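Local coordinates for In2-1 family protein, glutathione transferase lambda3 (Populus trichocarpa, PDB 4PQI), which binds glutathione and probably acts as a thiol transferase, as a monomeric member of the plant Lambda class of glutathione transferases, at residues F128-T131 against D132-N135; K148-G151 against P152-H156; K225-P228 against K229-V232. All coordinates share one frame; numbering follows the deposited sequence.

Interaction 1: residues F128-T131 against D132-N135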
loop_
_atom_site.group_PDB
_atom_site.type_symbol
_atom_site.label_atom_id
_atom_site.label_comp_id
_atom_site.label_asym_id
_atom_site.label_seq_id
_atom_site.Cartn_x
_atom_site.Cartn_y
_atom_site.Cartn_z
ATOM N N PHE A 128 -0.107 -9.928 -8.174
ATOM C CA PHE A 128 1.138 -9.172 -7.958
ATOM C C PHE A 128 1.737 -8.685 -9.290
ATOM O O PHE A 128 2.138 -7.525 -9.431
ATOM C CB PHE A 128 2.166 -10.027 -7.196
ATOM C CG PHE A 128 1.852 -10.190 -5.732
ATOM C CD1 PHE A 128 1.419 -9.101 -4.974
ATOM C CD2 PHE A 128 1.983 -11.417 -5.112
ATOM C CE1 PHE A 128 1.129 -9.236 -3.619
ATOM C CE2 PHE A 128 1.688 -11.562 -3.756
ATOM C CZ PHE A 128 1.261 -10.463 -3.014
ATOM N N SER A 129 1.789 -9.582 -10.264
ATOM C CA SER A 129 2.324 -9.252 -11.576
ATOM C C SER A 129 1.526 -8.134 -12.247
ATOM O O SER A 129 2.091 -7.304 -12.955
ATOM C CB SER A 129 2.337 -10.492 -12.466
ATOM O OG SER A 129 3.324 -11.411 -12.023
ATOM N N TYR A 130 0.219 -8.109 -12.008
ATOM C CA TYR A 130 -0.641 -7.115 -12.640
ATOM C C TYR A 130 -0.585 -5.726 -11.967
ATOM O O TYR A 130 -1.094 -4.758 -12.516
ATOM C CB TYR A 130 -2.082 -7.641 -12.728
ATOM C CG TYR A 130 -3.072 -6.692 -13.367
ATOM C CD1 TYR A 130 -4.027 -6.039 -12.591
ATOM C CD2 TYR A 130 -3.049 -6.435 -14.733
ATOM C CE1 TYR A 130 -4.937 -5.165 -13.152
ATOM C CE2 TYR A 130 -3.970 -5.558 -15.311
ATOM C CZ TYR A 130 -4.902 -4.923 -14.506
ATOM O OH TYR A 130 -5.814 -4.043 -15.036
ATOM N N THR A 131 0.073 -5.604 -10.814
ATOM C CA THR A 131 0.019 -4.332 -10.070
ATOM C C THR A 131 0.528 -3.099 -10.842
ATOM O O THR A 131 -0.114 -2.051 -10.844
ATOM C CB THR A 131 0.739 -4.399 -8.706
ATOM O OG1 THR A 131 2.120 -4.708 -8.898
ATOM C CG2 THR A 131 0.092 -5.435 -7.800
ATOM N N ASP A 132 1.678 -3.217 -11.484
ATOM C CA ASP A 132 2.225 -2.079 -12.227
ATOM C C ASP A 132 1.449 -1.832 -13.529
ATOM O O ASP A 132 1.343 -0.687 -13.973
ATOM C CB ASP A 132 3.748 -2.214 -12.462
ATOM C CG ASP A 132 4.125 -3.490 -13.202
ATOM O OD1 ASP A 132 3.365 -4.479 -13.121
ATOM O OD2 ASP A 132 5.189 -3.508 -13.860
ATOM N N LYS A 133 0.888 -2.888 -14.130
ATOM C CA LYS A 133 -0.003 -2.679 -15.278
ATOM C C LYS A 133 -1.309 -1.963 -14.887
ATOM O O LYS A 133 -1.791 -1.099 -15.629
ATOM C CB LYS A 133 -0.306 -3.973 -16.035
ATOM C CG LYS A 133 -1.238 -3.745 -17.234
ATOM C CD LYS A 133 -1.335 -4.953 -18.155
ATOM C CE LYS A 133 -2.212 -4.658 -19.370
ATOM N NZ LYS A 133 -1.610 -3.631 -20.273
ATOM N N PHE A 134 -1.877 -2.323 -13.736
ATOM C CA PHE A 134 -3.022 -1.590 -13.190
ATOM C C PHE A 134 -2.696 -0.098 -13.009
ATOM O O PHE A 134 -3.434 0.777 -13.481
ATOM C CB PHE A 134 -3.496 -2.197 -11.858
ATOM C CG PHE A 134 -4.626 -1.421 -11.206
ATOM C CD1 PHE A 134 -5.932 -1.612 -11.610
ATOM C CD2 PHE A 134 -4.367 -0.485 -10.217
ATOM C CE1 PHE A 134 -6.964 -0.886 -11.050
ATOM C CE2 PHE A 134 -5.394 0.233 -9.646
ATOM C CZ PHE A 134 -6.696 0.033 -10.065
ATOM N N ASN A 135 -1.590 0.190 -12.325
ATOM C CA ASN A 135 -1.212 1.579 -12.088
ATOM C C ASN A 135 -0.907 2.281 -13.396
ATOM O O ASN A 135 -1.308 3.423 -13.597
ATOM C CB ASN A 135 -0.009 1.682 -11.144
ATOM C CG ASN A 135 -0.361 1.342 -9.723
ATOM O OD1 ASN A 135 -1.536 1.349 -9.345
ATOM N ND2 ASN A 135 0.657 1.059 -8.913
#

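Interaction 2: residues K148-G151 against P152-H156. Unlike the reference sequence in segment 152-156: H156 (reference Tyr).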
loop_
_atom_site.group_PDB
_atom_site.type_symbol
_atom_site.label_atom_id
_atom_site.label_comp_id
_atom_site.label_asym_id
_atom_site.label_seq_id
_atom_site.Cartn_x
_atom_site.Cartn_y
_atom_site.Cartn_z
ATOM N N LYS A 148 -13.239 4.009 -21.137
ATOM C CA LYS A 148 -12.455 3.269 -22.123
ATOM C C LYS A 148 -11.043 3.039 -21.622
ATOM O O LYS A 148 -10.466 1.975 -21.848
ATOM C CB LYS A 148 -12.366 4.035 -23.447
ATOM C CG LYS A 148 -13.696 4.282 -24.103
ATOM C CD LYS A 148 -13.535 4.990 -25.436
ATOM C CE LYS A 148 -14.882 5.406 -26.000
ATOM N NZ LYS A 148 -14.705 6.134 -27.278
ATOM N N GLU A 149 -10.488 4.051 -20.959
ATOM C CA GLU A 149 -9.075 4.048 -20.589
ATOM C C GLU A 149 -8.804 3.435 -19.220
ATOM O O GLU A 149 -7.915 2.607 -19.080
ATOM C CB GLU A 149 -8.506 5.465 -20.664
ATOM C CG GLU A 149 -8.576 6.086 -22.046
ATOM C CD GLU A 149 -7.674 5.390 -23.053
ATOM O OE1 GLU A 149 -6.668 4.768 -22.635
ATOM O OE2 GLU A 149 -7.972 5.473 -24.267
ATOM N N ALA A 150 -9.572 3.839 -18.215
ATOM C CA ALA A 150 -9.384 3.327 -16.857
ATOM C C ALA A 150 -10.316 2.157 -16.550
ATOM O O ALA A 150 -9.980 1.275 -15.760
ATOM C CB ALA A 150 -9.586 4.439 -15.837
ATOM N N GLY A 151 -11.497 2.166 -17.170
ATOM C CA GLY A 151 -12.488 1.127 -16.944
ATOM C C GLY A 151 -11.989 -0.315 -16.994
ATOM O O GLY A 151 -12.253 -1.092 -16.076
ATOM N N PRO A 152 -11.265 -0.687 -18.068
ATOM C CA PRO A 152 -10.783 -2.069 -18.195
ATOM C C PRO A 152 -9.906 -2.512 -17.019
ATOM O O PRO A 152 -9.889 -3.697 -16.674
ATOM C CB PRO A 152 -9.969 -2.029 -19.491
ATOM C CG PRO A 152 -10.677 -0.983 -20.312
ATOM C CD PRO A 152 -11.035 0.082 -19.310
ATOM N N ALA A 153 -9.198 -1.572 -16.402
ATOM C CA ALA A 153 -8.340 -1.915 -15.277
ATOM C C ALA A 153 -9.153 -2.176 -14.007
ATOM O O ALA A 153 -8.877 -3.126 -13.276
ATOM C CB ALA A 153 -7.256 -0.850 -15.062
ATOM N N PHE A 154 -10.164 -1.351 -13.743
ATOM C CA PHE A 154 -11.087 -1.654 -12.649
ATOM C C PHE A 154 -11.925 -2.907 -12.935
ATOM O O PHE A 154 -12.277 -3.643 -12.010
ATOM C CB PHE A 154 -11.966 -0.446 -12.302
ATOM C CG PHE A 154 -11.183 0.708 -11.741
ATOM C CD1 PHE A 154 -10.638 0.636 -10.454
ATOM C CD2 PHE A 154 -10.945 1.844 -12.507
ATOM C CE1 PHE A 154 -9.889 1.691 -9.940
ATOM C CE2 PHE A 154 -10.207 2.902 -11.998
ATOM C CZ PHE A 154 -9.672 2.826 -10.717
ATOM N N ASP A 155 -12.241 -3.149 -14.205
ATOM C CA ASP A 155 -12.976 -4.355 -14.584
ATOM C C ASP A 155 -12.124 -5.591 -14.257
ATOM O O ASP A 155 -12.631 -6.599 -13.775
ATOM C CB ASP A 155 -13.338 -4.344 -16.076
ATOM C CG ASP A 155 -14.529 -3.457 -16.395
ATOM O OD1 ASP A 155 -15.091 -2.825 -15.468
ATOM O OD2 ASP A 155 -14.901 -3.381 -17.589
ATOM N N HIS A 156 -10.828 -5.504 -14.522
ATOM C CA HIS A 156 -9.929 -6.600 -14.210
ATOM C C HIS A 156 -9.990 -6.923 -12.711
ATOM O O HIS A 156 -10.078 -8.080 -12.324
ATOM C CB HIS A 156 -8.503 -6.286 -14.663
ATOM C CG HIS A 156 -7.698 -7.504 -15.004
ATOM N ND1 HIS A 156 -8.054 -8.368 -16.017
ATOM C CD2 HIS A 156 -6.569 -8.014 -14.454
ATOM C CE1 HIS A 156 -7.175 -9.354 -16.082
ATOM N NE2 HIS A 156 -6.262 -9.161 -15.146
#

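Interaction 3: residues K225-P228 against K229-V232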
loop_
_atom_site.group_PDB
_atom_site.type_symbol
_atom_site.label_atom_id
_atom_site.label_comp_id
_atom_site.label_asym_id
_atom_site.label_seq_id
_atom_site.Cartn_x
_atom_site.Cartn_y
_atom_site.Cartn_z
ATOM N N LYS A 225 -4.384 5.694 6.360
ATOM C CA LYS A 225 -5.048 6.451 5.299
ATOM C C LYS A 225 -4.621 7.920 5.203
ATOM O O LYS A 225 -4.435 8.601 6.211
ATOM C CB LYS A 225 -6.575 6.335 5.418
ATOM C CG LYS A 225 -7.090 4.981 4.945
ATOM C CD LYS A 225 -8.606 4.850 5.059
ATOM C CE LYS A 225 -9.308 5.474 3.874
ATOM N NZ LYS A 225 -10.761 5.171 3.898
ATOM N N THR A 226 -4.502 8.390 3.964
ATOM C CA THR A 226 -3.991 9.717 3.641
ATOM C C THR A 226 -5.110 10.767 3.625
ATOM O O THR A 226 -6.292 10.430 3.525
ATOM C CB THR A 226 -3.247 9.680 2.271
ATOM O OG1 THR A 226 -2.387 10.821 2.137
ATOM C CG2 THR A 226 -4.233 9.620 1.103
ATOM N N ASP A 227 -4.730 12.037 3.733
ATOM C CA ASP A 227 -5.685 13.148 3.725
ATOM C C ASP A 227 -6.305 13.327 2.335
ATOM O O ASP A 227 -5.592 13.639 1.373
ATOM C CB ASP A 227 -4.967 14.432 4.144
ATOM C CG ASP A 227 -5.921 15.559 4.488
ATOM O OD1 ASP A 227 -5.649 16.261 5.488
ATOM O OD2 ASP A 227 -6.929 15.752 3.768
ATOM N N PRO A 228 -7.633 13.129 2.227
ATOM C CA PRO A 228 -8.357 13.202 0.950
ATOM C C PRO A 228 -8.136 14.515 0.228
ATOM O O PRO A 228 -7.846 14.500 -0.965
ATOM C CB PRO A 228 -9.823 13.094 1.376
ATOM C CG PRO A 228 -9.781 12.311 2.620
ATOM C CD PRO A 228 -8.526 12.742 3.332
ATOM N N LYS A 229 -8.277 15.630 0.942
ATOM C CA LYS A 229 -8.127 16.946 0.337
ATOM C C LYS A 229 -6.716 17.159 -0.202
ATOM O O LYS A 229 -6.537 17.615 -1.330
ATOM C CB LYS A 229 -8.494 18.045 1.340
ATOM C CG LYS A 229 -9.949 18.014 1.782
ATOM C CD LYS A 229 -10.894 18.301 0.617
ATOM C CE LYS A 229 -12.352 18.235 1.054
ATOM N NZ LYS A 229 -13.298 18.710 0.000
ATOM N N GLU A 230 -5.715 16.823 0.606
ATOM C CA GLU A 230 -4.330 16.947 0.172
ATOM C C GLU A 230 -4.035 16.062 -1.042
ATOM O O GLU A 230 -3.274 16.448 -1.929
ATOM C CB GLU A 230 -3.363 16.628 1.319
ATOM C CG GLU A 230 -3.389 17.641 2.463
ATOM C CD GLU A 230 -2.186 17.514 3.388
ATOM O OE1 GLU A 230 -1.453 16.501 3.275
ATOM O OE2 GLU A 230 -1.972 18.431 4.216
ATOM N N LEU A 231 -4.635 14.876 -1.081
ATOM C CA LEU A 231 -4.437 13.966 -2.207
ATOM C C LEU A 231 -4.932 14.599 -3.519
ATOM O O LEU A 231 -4.234 14.584 -4.533
ATOM C CB LEU A 231 -5.130 12.626 -1.930
ATOM C CG LEU A 231 -5.075 11.473 -2.937
ATOM C CD1 LEU A 231 -6.109 11.640 -4.049
ATOM C CD2 LEU A 231 -3.675 11.269 -3.512
ATOM N N VAL A 232 -6.133 15.165 -3.486
ATOM C CA VAL A 232 -6.734 15.774 -4.674
ATOM C C VAL A 232 -5.901 16.934 -5.247
ATOM O O VAL A 232 -5.601 16.960 -6.449
ATOM C CB VAL A 232 -8.179 16.239 -4.391
ATOM C CG1 VAL A 232 -8.789 16.892 -5.629
ATOM C CG2 VAL A 232 -9.029 15.057 -3.924
#

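Interaction 1: residues F128-T131 against D132-N135
Y130 and F134, one helical turn apart, meet through carbon: CE1 of the tyrosine ring lies 3.5 Å from CB of F134. The tyrosine CG stands anti to its own backbone N (chi1 180°), which carries the ring forward along the helix, so that the backbone N and CA of F134 sit beneath one face. Seen from F134, the same CE1 comes in at the ring's edge. The methylene groups of K133 pass the tyrosine obliquely, on the same side of its plane as F134, with CG 3.8 Å from CE2.

Hydrogen bonds continue the helix below this apolar layer. F134 N gives a nearly straight bond to Y130 O (2.8 Å), and N135 N reaches T131 O at 3.1 Å. The hydroxyl of T131 turns back on the backbone, where OG1 donates to F128 O at 2.9 Å; that carbonyl also accepts from T131 N, so two donors grip it. The turn is kinked: the backbone N atoms of D132 and K133 lack their bonds to the preceding turn, although K133 N makes a weak one to D132 OD1.

This is i to i+4 aromatic packing along a kinked turn of helix 118-139, part of the all-helical C-terminal domain of the glutathione transferase fold.

Interaction 2: residues K148-G151 against P152-H156
The backbone turns into a new helix at A150-G151, where D155 N bonds to G151 O at 2.8 Å, while A150 O takes two weak bonds, from A153 N (3.0 Å) and from F154 N (3.3 Å). P152 occupies a first-turn position, where a proline's lack of an N-H is readily tolerated; its ring carbon CD lies 3.2 Å from K148 O.

Among the side chains, F154 reaches back over the start of the helix. Its CG is anti to the carbonyl carbon (chi1 -66°), and this brings the CD2-CE2 side of the ring to A150: CD2 is 3.4 Å from A150 O, which approaches obliquely, and CE2 is 4.2 Å from the methyl CB. A153 sets its own CB 3.5 Å from the same carbonyl oxygen, so this oxygen meets two side-chain carbons besides its two weak donors. CG of D155 lies 3.3 Å from G151 O, and OD1 forms a salt bridge with R205. The ring of F154 also meets that of F134, on helix 118-139, edge-to-face. Replacing F154 by an alanine would probably open a gap beside A150 and deprive F134 of this aromatic partner.

The turn thus joins helix 146-149 to helix 151-160. A153 packs on helix 118-139 through Y130, F134, T137 and V138, whereas F154 extends to L189 and L193 of helix 177-197.

Interaction 3: residues K225-P228 against K229-V232
The carboxylates of D227 and E230 are stacked, their planes only 10° apart, although the two side chains cross at about a right angle. CG of E230 lies over one face of the D227 carboxylate, 3.9 Å from its CG. The charged ends are further apart, OD1 of D227 being 4.5 Å from OE2 of E230; two like charges at this spacing would be expected to disfavour each other somewhat. OD2 of D227 accepts a weak bond from K229 N at 3.1 Å, the capping bond of an N-cap residue. With CG of D227 anti to the backbone N (chi1 -166°), the carboxylate is swung forward to the start of the helix, where its negative charge probably interacts favourably with the helix dipole.

Backbone bonds then take over. L231 N donates to D227 O at 2.9 Å, and V232 N to P228 O at 3.1 Å. CG2 of V232 also rests 3.2 Å from P228 O, while CB of L231 comes within 3.4 Å of that same oxygen. P228 opens the helix, where the absence of an N-H is readily tolerated, because first-turn nitrogens have no preceding turn to bond to.

This cap opens helix 228-239 after the loop that follows helix 219-222. Helix 177-197 meets it: its E187 accepts from T226 N, R188 touches T226 and L231, and I191 meets V232.

Interactions 1 and 2 touch directly, their centres 12 Å apart. Y130 and F134 of helix 118-139 face helix 151-160: Y130 OH comes 3.3 Å from A153 CA, Y130 CZ lies 3.5 Å from H156 CD2, and F134 CZ is 3.6 Å from F154 CE1. Interaction 3 stands apart, 23 Å from each of the others between centres, yet helix 177-197 is touched by side chains of all three. Relative to the bound glutathione, the side chain of N135 in interaction 1 is about 8 Å away and that of L231 in interaction 3 about 10 Å. The three local contacts thus lie on helices of one domain that each touch helix 177-197.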